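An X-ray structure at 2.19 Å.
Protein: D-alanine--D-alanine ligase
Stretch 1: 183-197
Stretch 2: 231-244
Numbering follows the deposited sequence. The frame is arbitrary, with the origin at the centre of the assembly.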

ATOM      1  N   GLU A 183      11.973 -17.395  17.468  1.00 46.93           N
ATOM      2  CA  GLU A 183      11.785 -16.400  16.425  1.00 47.10           C
ATOM      3  C   GLU A 183      13.038 -16.265  15.596  1.00 47.01           C
ATOM      4  O   GLU A 183      14.134 -16.232  16.142  1.00 46.89           O
ATOM      5  CB  GLU A 183      11.438 -15.060  17.046  1.00 53.18           C
ATOM      6  CG  GLU A 183      10.828 -14.097  16.049  1.00 62.78           C
ATOM      7  CD  GLU A 183      10.464 -12.767  16.658  1.00 67.89           C
ATOM      8  OE1 GLU A 183      10.194 -12.757  17.882  1.00 62.61           O
ATOM      9  OE2 GLU A 183      10.429 -11.752  15.892  1.00 68.99           O
ATOM     10  N   PHE A 184      12.857 -16.197  14.282  1.00 45.02           N
ATOM     11  CA  PHE A 184      13.946 -16.101  13.313  1.00 41.11           C
ATOM     12  C   PHE A 184      13.793 -14.906  12.384  1.00 40.46           C
ATOM     13  O   PHE A 184      12.680 -14.453  12.191  1.00 43.69           O
ATOM     14  CB  PHE A 184      13.990 -17.374  12.480  1.00 41.65           C
ATOM     15  CG  PHE A 184      14.153 -18.594  13.308  1.00 45.41           C
ATOM     16  CD1 PHE A 184      13.047 -19.209  13.890  1.00 46.68           C
ATOM     17  CD2 PHE A 184      15.417 -19.101  13.572  1.00 49.58           C
ATOM     18  CE1 PHE A 184      13.193 -20.342  14.674  1.00 52.61           C
ATOM     19  CE2 PHE A 184      15.571 -20.239  14.357  1.00 49.90           C
ATOM     20  CZ  PHE A 184      14.462 -20.859  14.912  1.00 52.28           C
ATOM     21  N   THR A 185      14.903 -14.375  11.844  1.00 39.99           N
ATOM     22  CA  THR A 185      14.836 -13.391  10.770  1.00 36.03           C
ATOM     23  C   THR A 185      15.548 -13.933   9.562  1.00 37.15           C
ATOM     24  O   THR A 185      16.585 -14.573   9.647  1.00 38.75           O
ATOM     25  CB  THR A 185      15.311 -11.982  11.174  1.00 37.76           C
ATOM     26  OG1 THR A 185      14.758 -11.005  10.273  1.00 42.88           O
ATOM     27  CG2 THR A 185      16.751 -11.831  11.137  1.00 38.18           C
ATOM     28  N   ILE A 186      14.948 -13.715   8.414  1.00 41.29           N
ATOM     29  CA  ILE A 186      15.504 -14.184   7.146  1.00 40.47           C
ATOM     30  C   ILE A 186      15.716 -12.944   6.319  1.00 36.39           C
ATOM     31  O   ILE A 186      14.767 -12.298   5.963  1.00 39.22           O
ATOM     32  CB  ILE A 186      14.540 -15.165   6.490  1.00 39.80           C
ATOM     33  CG1 ILE A 186      14.418 -16.368   7.414  1.00 43.11           C
ATOM     34  CG2 ILE A 186      15.051 -15.572   5.111  1.00 43.53           C
ATOM     35  CD1 ILE A 186      13.370 -16.247   8.492  1.00 44.86           C
ATOM     36  N   SER A 187      16.962 -12.617   6.049  1.00 39.93           N
ATOM     37  CA  SER A 187      17.318 -11.408   5.336  1.00 42.17           C
ATOM     38  C   SER A 187      17.308 -11.666   3.853  1.00 40.17           C
ATOM     39  O   SER A 187      17.424 -12.793   3.423  1.00 39.81           O
ATOM     40  CB  SER A 187      18.708 -10.934   5.762  1.00 43.80           C
ATOM     41  OG  SER A 187      18.749 -10.639   7.148  1.00 43.96           O
ATOM     42  N   PHE A 188      17.203 -10.607   3.062  1.00 41.11           N
ATOM     43  CA  PHE A 188      17.140 -10.776   1.616  1.00 40.87           C
ATOM     44  C   PHE A 188      18.164  -9.902   0.950  1.00 39.45           C
ATOM     45  O   PHE A 188      18.411  -8.800   1.396  1.00 39.05           O
ATOM     46  CB  PHE A 188      15.704 -10.507   1.085  1.00 43.50           C
ATOM     47  CG  PHE A 188      14.770 -11.673   1.269  1.00 40.42           C
ATOM     48  CD1 PHE A 188      14.158 -11.895   2.492  1.00 37.20           C
ATOM     49  CD2 PHE A 188      14.562 -12.584   0.239  1.00 45.67           C
ATOM     50  CE1 PHE A 188      13.349 -12.988   2.704  1.00 37.67           C
ATOM     51  CE2 PHE A 188      13.731 -13.689   0.434  1.00 45.14           C
ATOM     52  CZ  PHE A 188      13.110 -13.875   1.675  1.00 41.94           C
ATOM     53  N   LEU A 189      18.774 -10.437  -0.087  1.00 39.26           N
ATOM     54  CA  LEU A 189      19.668  -9.700  -0.936  1.00 45.96           C
ATOM     55  C   LEU A 189      19.533 -10.187  -2.360  1.00 48.86           C
ATOM     56  O   LEU A 189      19.426 -11.357  -2.602  1.00 43.98           O
ATOM     57  CB  LEU A 189      21.098  -9.833  -0.466  1.00 20.00           C
ATOM     58  CG  LEU A 189      22.104  -9.052  -1.285  1.00 20.00           C
ATOM     59  CD1 LEU A 189      21.883  -7.580  -1.181  1.00 20.00           C
ATOM     60  CD2 LEU A 189      23.506  -9.381  -0.877  1.00 20.00           C
ATOM     61  N   ASN A 190      19.538  -9.247  -3.289  1.00 50.93           N
ATOM     62  CA  ASN A 190      19.175  -9.462  -4.701  1.00 54.74           C
ATOM     63  C   ASN A 190      17.968 -10.392  -4.883  1.00 54.24           C
ATOM     64  O   ASN A 190      17.993 -11.404  -5.586  1.00 51.78           O
ATOM     65  CB  ASN A 190      20.411  -9.861  -5.489  1.00 60.71           C
ATOM     66  CG  ASN A 190      21.521  -8.802  -5.390  1.00 70.43           C
ATOM     67  OD1 ASN A 190      21.254  -7.603  -5.164  1.00 73.15           O
ATOM     68  ND2 ASN A 190      22.765  -9.236  -5.545  1.00 74.29           N
ATOM     69  N   GLY A 191      16.917 -10.027  -4.166  1.00 51.17           N
ATOM     70  CA  GLY A 191      15.681 -10.771  -4.137  1.00 51.73           C
ATOM     71  C   GLY A 191      15.701 -12.126  -3.479  1.00 49.23           C
ATOM     72  O   GLY A 191      14.648 -12.728  -3.393  1.00 56.24           O
ATOM     73  N   GLN A 192      16.845 -12.607  -2.986  1.00 53.36           N
ATOM     74  CA  GLN A 192      16.966 -14.014  -2.484  1.00 56.03           C
ATOM     75  C   GLN A 192      17.301 -14.124  -0.994  1.00 52.43           C
ATOM     76  O   GLN A 192      17.867 -13.201  -0.427  1.00 55.78           O
ATOM     77  CB  GLN A 192      18.020 -14.773  -3.288  1.00 54.82           C
ATOM     78  CG  GLN A 192      17.705 -14.825  -4.777  1.00 59.61           C
ATOM     79  CD  GLN A 192      16.410 -15.598  -5.099  1.00 68.23           C
ATOM     80  OE1 GLN A 192      15.522 -15.063  -5.771  1.00 74.80           O
ATOM     81  NE2 GLN A 192      16.298 -16.853  -4.621  1.00 62.64           N
ATOM     82  N   PRO A 193      16.971 -15.266  -0.366  1.00 55.13           N
ATOM     83  CA  PRO A 193      17.199 -15.431   1.091  1.00 51.70           C
ATOM     84  C   PRO A 193      18.655 -15.658   1.471  1.00 48.27           C
ATOM     85  O   PRO A 193      19.378 -16.374   0.795  1.00 50.12           O
ATOM     86  CB  PRO A 193      16.394 -16.689   1.442  1.00 55.24           C
ATOM     87  CG  PRO A 193      15.666 -17.087   0.175  1.00 53.80           C
ATOM     88  CD  PRO A 193      16.413 -16.495  -0.962  1.00 51.69           C
ATOM     89  N   LEU A 194      19.066 -15.030   2.555  1.00 46.42           N
ATOM     90  CA  LEU A 194      20.381 -15.177   3.107  1.00 46.43           C
ATOM     91  C   LEU A 194      20.219 -16.109   4.328  1.00 49.03           C
ATOM     92  O   LEU A 194      19.097 -16.357   4.770  1.00 47.00           O
ATOM     93  CB  LEU A 194      20.936 -13.782   3.503  1.00 46.67           C
ATOM     94  CG  LEU A 194      21.320 -12.848   2.347  1.00 42.78           C
ATOM     95  CD1 LEU A 194      21.596 -11.422   2.844  1.00 42.01           C
ATOM     96  CD2 LEU A 194      22.522 -13.402   1.601  1.00 44.04           C
ATOM     97  N   PRO A 195      21.338 -16.625   4.882  1.00 49.47           N
ATOM     98  CA  PRO A 195      21.308 -17.519   6.057  1.00 50.44           C
ATOM     99  C   PRO A 195      20.448 -16.983   7.169  1.00 45.22           C
ATOM    100  O   PRO A 195      20.465 -15.775   7.417  1.00 47.65           O
ATOM    101  CB  PRO A 195      22.767 -17.531   6.515  1.00 50.37           C
ATOM    102  CG  PRO A 195      23.535 -17.322   5.276  1.00 51.93           C
ATOM    103  CD  PRO A 195      22.724 -16.358   4.460  1.00 52.29           C
ATOM    104  N   VAL A 196      19.711 -17.863   7.824  1.00 41.73           N
ATOM    105  CA  VAL A 196      18.718 -17.409   8.811  1.00 41.19           C
ATOM    106  C   VAL A 196      19.397 -17.050  10.132  1.00 42.12           C
ATOM    107  O   VAL A 196      20.501 -17.488  10.395  1.00 44.58           O
ATOM    108  CB  VAL A 196      17.427 -18.303   8.932  1.00 42.87           C
ATOM    109  CG1 VAL A 196      17.343 -19.421   7.919  1.00 44.39           C
ATOM    110  CG2 VAL A 196      17.151 -18.788  10.323  1.00 42.20           C
ATOM    111  N   ILE A 197      18.746 -16.206  10.929  1.00 41.24           N
ATOM    112  CA  ILE A 197      19.281 -15.785  12.190  1.00 40.64           C
ATOM    113  C   ILE A 197      18.221 -15.938  13.258  1.00 42.69           C
ATOM    114  O   ILE A 197      17.164 -15.355  13.102  1.00 46.71           O
ATOM    115  CB  ILE A 197      19.711 -14.322  12.134  1.00 41.38           C
ATOM    116  CG1 ILE A 197      20.882 -14.181  11.169  1.00 43.24           C
ATOM    117  CG2 ILE A 197      20.100 -13.828  13.548  1.00 43.15           C
ATOM    118  CD1 ILE A 197      21.385 -12.749  11.015  1.00 43.98           C
ATOM    119  N   GLU A 231      15.233 -27.937   7.832  1.00 57.12           N
ATOM    120  CA  GLU A 231      14.331 -26.947   8.405  1.00 57.31           C
ATOM    121  C   GLU A 231      14.656 -25.539   7.870  1.00 60.33           C
ATOM    122  O   GLU A 231      13.731 -24.789   7.552  1.00 58.80           O
ATOM    123  CB  GLU A 231      14.384 -26.981   9.936  1.00 60.64           C
ATOM    124  CG  GLU A 231      13.709 -28.224  10.539  1.00 63.77           C
ATOM    125  CD  GLU A 231      13.871 -28.371  12.046  1.00 61.73           C
ATOM    126  OE1 GLU A 231      14.979 -28.116  12.591  1.00 59.31           O
ATOM    127  OE2 GLU A 231      12.877 -28.769  12.685  1.00 68.19           O
ATOM    128  N   GLU A 232      15.951 -25.217   7.727  1.00 55.72           N
ATOM    129  CA  GLU A 232      16.392 -23.883   7.311  1.00 55.47           C
ATOM    130  C   GLU A 232      16.032 -23.587   5.874  1.00 51.76           C
ATOM    131  O   GLU A 232      15.458 -22.545   5.589  1.00 49.58           O
ATOM    132  CB  GLU A 232      17.904 -23.681   7.537  1.00 53.32           C
ATOM    133  CG  GLU A 232      18.552 -22.464   6.839  1.00 55.59           C
ATOM    134  CD  GLU A 232      19.816 -21.897   7.525  1.00 59.66           C
ATOM    135  OE1 GLU A 232      20.071 -22.180   8.713  1.00 68.27           O
ATOM    136  OE2 GLU A 232      20.561 -21.124   6.881  1.00 58.25           O
ATOM    137  N   LYS A 233      16.374 -24.475   4.962  1.00 54.65           N
ATOM    138  CA  LYS A 233      16.132 -24.164   3.567  1.00 62.78           C
ATOM    139  C   LYS A 233      14.600 -24.148   3.285  1.00 63.62           C
ATOM    140  O   LYS A 233      14.110 -23.327   2.488  1.00 56.80           O
ATOM    141  CB  LYS A 233      17.010 -25.016   2.641  1.00 65.59           C
ATOM    142  CG  LYS A 233      16.562 -26.418   2.331  1.00 80.81           C
ATOM    143  CD  LYS A 233      17.654 -27.138   1.508  1.00 94.36           C
ATOM    144  CE  LYS A 233      17.145 -27.763   0.194  1.00 97.96           C
ATOM    145  NZ  LYS A 233      16.148 -28.857   0.376  1.00 91.71           N
ATOM    146  N   LYS A 234      13.844 -24.941   4.048  1.00 54.86           N
ATOM    147  CA  LYS A 234      12.405 -24.887   3.975  1.00 56.38           C
ATOM    148  C   LYS A 234      11.861 -23.522   4.450  1.00 53.60           C
ATOM    149  O   LYS A 234      10.963 -22.959   3.839  1.00 48.52           O
ATOM    150  CB  LYS A 234      11.793 -26.081   4.742  1.00 61.53           C
ATOM    151  CG  LYS A 234      10.407 -26.563   4.328  1.00 73.62           C
ATOM    152  CD  LYS A 234      10.019 -26.347   2.840  1.00 89.91           C
ATOM    153  CE  LYS A 234      10.902 -27.069   1.815  1.00 92.46           C
ATOM    154  NZ  LYS A 234      10.836 -28.548   1.990  1.00 96.51           N
ATOM    155  N   LEU A 235      12.408 -23.007   5.540  1.00 52.02           N
ATOM    156  CA  LEU A 235      12.055 -21.681   6.048  1.00 50.34           C
ATOM    157  C   LEU A 235      12.412 -20.587   5.029  1.00 45.67           C
ATOM    158  O   LEU A 235      11.640 -19.669   4.821  1.00 41.59           O
ATOM    159  CB  LEU A 235      12.787 -21.367   7.346  1.00 51.79           C
ATOM    160  CG  LEU A 235      12.117 -20.674   8.529  1.00 52.91           C
ATOM    161  CD1 LEU A 235      13.134 -19.763   9.197  1.00 50.17           C
ATOM    162  CD2 LEU A 235      10.857 -19.889   8.223  1.00 55.63           C
ATOM    163  N   GLN A 236      13.559 -20.699   4.386  1.00 43.33           N
ATOM    164  CA  GLN A 236      13.977 -19.707   3.369  1.00 48.13           C
ATOM    165  C   GLN A 236      13.049 -19.705   2.139  1.00 47.58           C
ATOM    166  O   GLN A 236      12.669 -18.656   1.650  1.00 49.20           O
ATOM    167  CB  GLN A 236      15.431 -19.948   2.931  1.00 46.10           C
ATOM    168  CG  GLN A 236      16.441 -19.693   4.035  1.00 45.57           C
ATOM    169  CD  GLN A 236      17.845 -20.093   3.659  1.00 44.74           C
ATOM    170  OE1 GLN A 236      18.085 -21.156   3.091  1.00 48.87           O
ATOM    171  NE2 GLN A 236      18.791 -19.241   3.984  1.00 48.02           N
ATOM    172  N   ALA A 237      12.672 -20.892   1.672  1.00 51.45           N
ATOM    173  CA  ALA A 237      11.664 -21.039   0.601  1.00 48.13           C
ATOM    174  C   ALA A 237      10.322 -20.413   0.979  1.00 43.29           C
ATOM    175  O   ALA A 237       9.708 -19.682   0.213  1.00 49.32           O
ATOM    176  CB  ALA A 237      11.469 -22.507   0.276  1.00 44.83           C
ATOM    177  N   LEU A 238       9.867 -20.702   2.171  1.00 41.12           N
ATOM    178  CA  LEU A 238       8.629 -20.136   2.659  1.00 44.50           C
ATOM    179  C   LEU A 238       8.681 -18.600   2.686  1.00 47.43           C
ATOM    180  O   LEU A 238       7.759 -17.922   2.230  1.00 41.74           O
ATOM    181  CB  LEU A 238       8.343 -20.684   4.056  1.00 45.59           C
ATOM    182  CG  LEU A 238       7.084 -20.159   4.707  1.00 49.71           C
ATOM    183  CD1 LEU A 238       5.896 -20.708   3.933  1.00 50.96           C
ATOM    184  CD2 LEU A 238       7.024 -20.530   6.191  1.00 49.15           C
ATOM    185  N   CYS A 239       9.784 -18.076   3.224  1.00 50.12           N
ATOM    186  CA  CYS A 239       9.997 -16.639   3.338  1.00 47.79           C
ATOM    187  C   CYS A 239      10.191 -15.996   1.972  1.00 43.71           C
ATOM    188  O   CYS A 239       9.800 -14.864   1.776  1.00 42.00           O
ATOM    189  CB  CYS A 239      11.171 -16.326   4.274  1.00 45.12           C
ATOM    190  SG  CYS A 239      10.797 -16.755   5.984  1.00 47.99           S
ATOM    191  N   LEU A 240      10.802 -16.703   1.036  1.00 41.45           N
ATOM    192  CA  LEU A 240      10.902 -16.180  -0.321  1.00 43.23           C
ATOM    193  C   LEU A 240       9.531 -15.904  -0.851  1.00 42.89           C
ATOM    194  O   LEU A 240       9.302 -14.854  -1.411  1.00 46.56           O
ATOM    195  CB  LEU A 240      11.617 -17.155  -1.243  1.00 43.40           C
ATOM    196  CG  LEU A 240      11.775 -16.760  -2.702  1.00 43.40           C
ATOM    197  CD1 LEU A 240      12.454 -15.423  -2.854  1.00 42.18           C
ATOM    198  CD2 LEU A 240      12.574 -17.843  -3.384  1.00 43.79           C
ATOM    199  N   ARG A 241       8.612 -16.840  -0.648  1.00 45.76           N
ATOM    200  CA  ARG A 241       7.238 -16.691  -1.127  1.00 47.92           C
ATOM    201  C   ARG A 241       6.490 -15.588  -0.403  1.00 45.73           C
ATOM    202  O   ARG A 241       5.687 -14.874  -0.994  1.00 49.14           O
ATOM    203  CB  ARG A 241       6.465 -17.998  -0.979  1.00 52.22           C
ATOM    204  CG  ARG A 241       7.029 -19.131  -1.804  1.00 55.18           C
ATOM    205  CD  ARG A 241       5.932 -20.100  -2.186  1.00 64.03           C
ATOM    206  NE  ARG A 241       5.425 -20.836  -1.033  1.00 67.62           N
ATOM    207  CZ  ARG A 241       4.210 -21.392  -0.935  1.00 81.84           C
ATOM    208  NH1 ARG A 241       3.301 -21.282  -1.909  1.00 86.52           N
ATOM    209  NH2 ARG A 241       3.888 -22.066   0.171  1.00 83.62           N
ATOM    210  N   ALA A 242       6.740 -15.453   0.884  1.00 45.08           N
ATOM    211  CA  ALA A 242       6.156 -14.355   1.653  1.00 46.92           C
ATOM    212  C   ALA A 242       6.672 -13.010   1.138  1.00 46.44           C
ATOM    213  O   ALA A 242       5.939 -12.010   1.136  1.00 43.92           O
ATOM    214  CB  ALA A 242       6.470 -14.517   3.135  1.00 43.39           C
ATOM    215  N   PHE A 243       7.932 -13.004   0.716  1.00 42.60           N
ATOM    216  CA  PHE A 243       8.608 -11.792   0.277  1.00 44.36           C
ATOM    217  C   PHE A 243       7.994 -11.386  -1.068  1.00 43.82           C
ATOM    218  O   PHE A 243       7.603 -10.229  -1.250  1.00 40.61           O
ATOM    219  CB  PHE A 243      10.129 -12.053   0.185  1.00 44.87           C
ATOM    220  CG  PHE A 243      10.990 -10.835  -0.039  1.00 42.36           C
ATOM    221  CD1 PHE A 243      11.314  -9.997   1.011  1.00 41.10           C
ATOM    222  CD2 PHE A 243      11.529 -10.566  -1.301  1.00 44.76           C
ATOM    223  CE1 PHE A 243      12.162  -8.903   0.817  1.00 42.71           C
ATOM    224  CE2 PHE A 243      12.360  -9.457  -1.512  1.00 43.14           C
ATOM    225  CZ  PHE A 243      12.684  -8.627  -0.439  1.00 40.60           C
ATOM    226  N   GLN A 244       7.910 -12.341  -1.990  1.00 42.37           N
ATOM    227  CA  GLN A 244       7.231 -12.130  -3.267  1.00 42.41           C
ATOM    228  C   GLN A 244       5.758 -11.766  -3.142  1.00 43.22           C
ATOM    229  O   GLN A 244       5.281 -10.859  -3.824  1.00 48.66           O
ATOM    230  CB  GLN A 244       7.382 -13.354  -4.155  1.00 42.48           C
ATOM    231  CG  GLN A 244       8.797 -13.476  -4.694  1.00 44.88           C
ATOM    232  CD  GLN A 244       9.196 -14.846  -5.208  1.00 48.42           C
ATOM    233  OE1 GLN A 244      10.222 -14.969  -5.888  1.00 55.18           O
ATOM    234  NE2 GLN A 244       8.441 -15.884  -4.862  1.00 50.09           N
TER

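A strand, a tight turn and a returning segment lie against one helix of the same chain. Strand 183-189 and helix 231-244 cross at 62° between their N-to-C directions, with axes 9.5 Å apart at closest approach, and the two stretches together bury 648 Å². The hairpin is held by its own backbone: T185 and I197 exchange N-H···O bonds in both directions, as do L189 and Q192 across the turn.

The first rule is alternation. F184, I186 and F188 point their CA-to-CB bonds toward the helix, while T185, S187 and L189 point away. F184 makes a light contact, its CB 4.1 Å from L235 CD1. I186 reaches deeper: its CD1 lies 3.6 Å from both L235 CD1 and C239 SG, bridging residues one helical turn apart with purely apolar packing.

F188 is the strand's main aromatic anchor, covering more area than any other residue of stretch 1. Its ring forms an offset stack with that of F243, centroids 4.1 Å apart and planes only 6° from parallel. The offset places each CB over the partner's ring, F188 CB 4.2 Å from the F243 centroid and F243 CB 4.1 Å from the F188 centroid, so two CH-pi contacts reinforce the stack. The far end of the F188 ring meets the helix backbone, with CZ 3.5 Å from C239 O, and its CE2 packs 3.9 Å from L240 CD1.

The type I' turn from L189 to Q192 then reverses the chain. G191 has positive phi, a conformation that favours glycine, and its O sits 3.5 Å from L240 CD1. Q192 points away at its CB, yet the side chain bends back until NE2 is 4.0 Å from L240 CD2.

On the return, P193 makes the closest backbone approach in register, its CA 5.8 Å from that of Q236. Its ring packs directly on the helix: P193 CB is 3.7 Å from Q236 CB, and P193 CG is 4.3 Å from L240 CB.

Q236 NE2 donates a weak hydrogen bond to L194 O at 3.0 Å, bent to 146°. Next, P195 CA lies 3.8 Å from E232 OE2 and 3.7 Å from Q236 NE2. V196 N donates another weak hydrogen bond to E232 OE2, long at 3.5 Å but nearly straight at 167°. V196 also points toward the helix, its CG1 3.4 Å from E232 CG, where the glutamate's aliphatic portion serves as packing surface while its carboxylate meets the backbone.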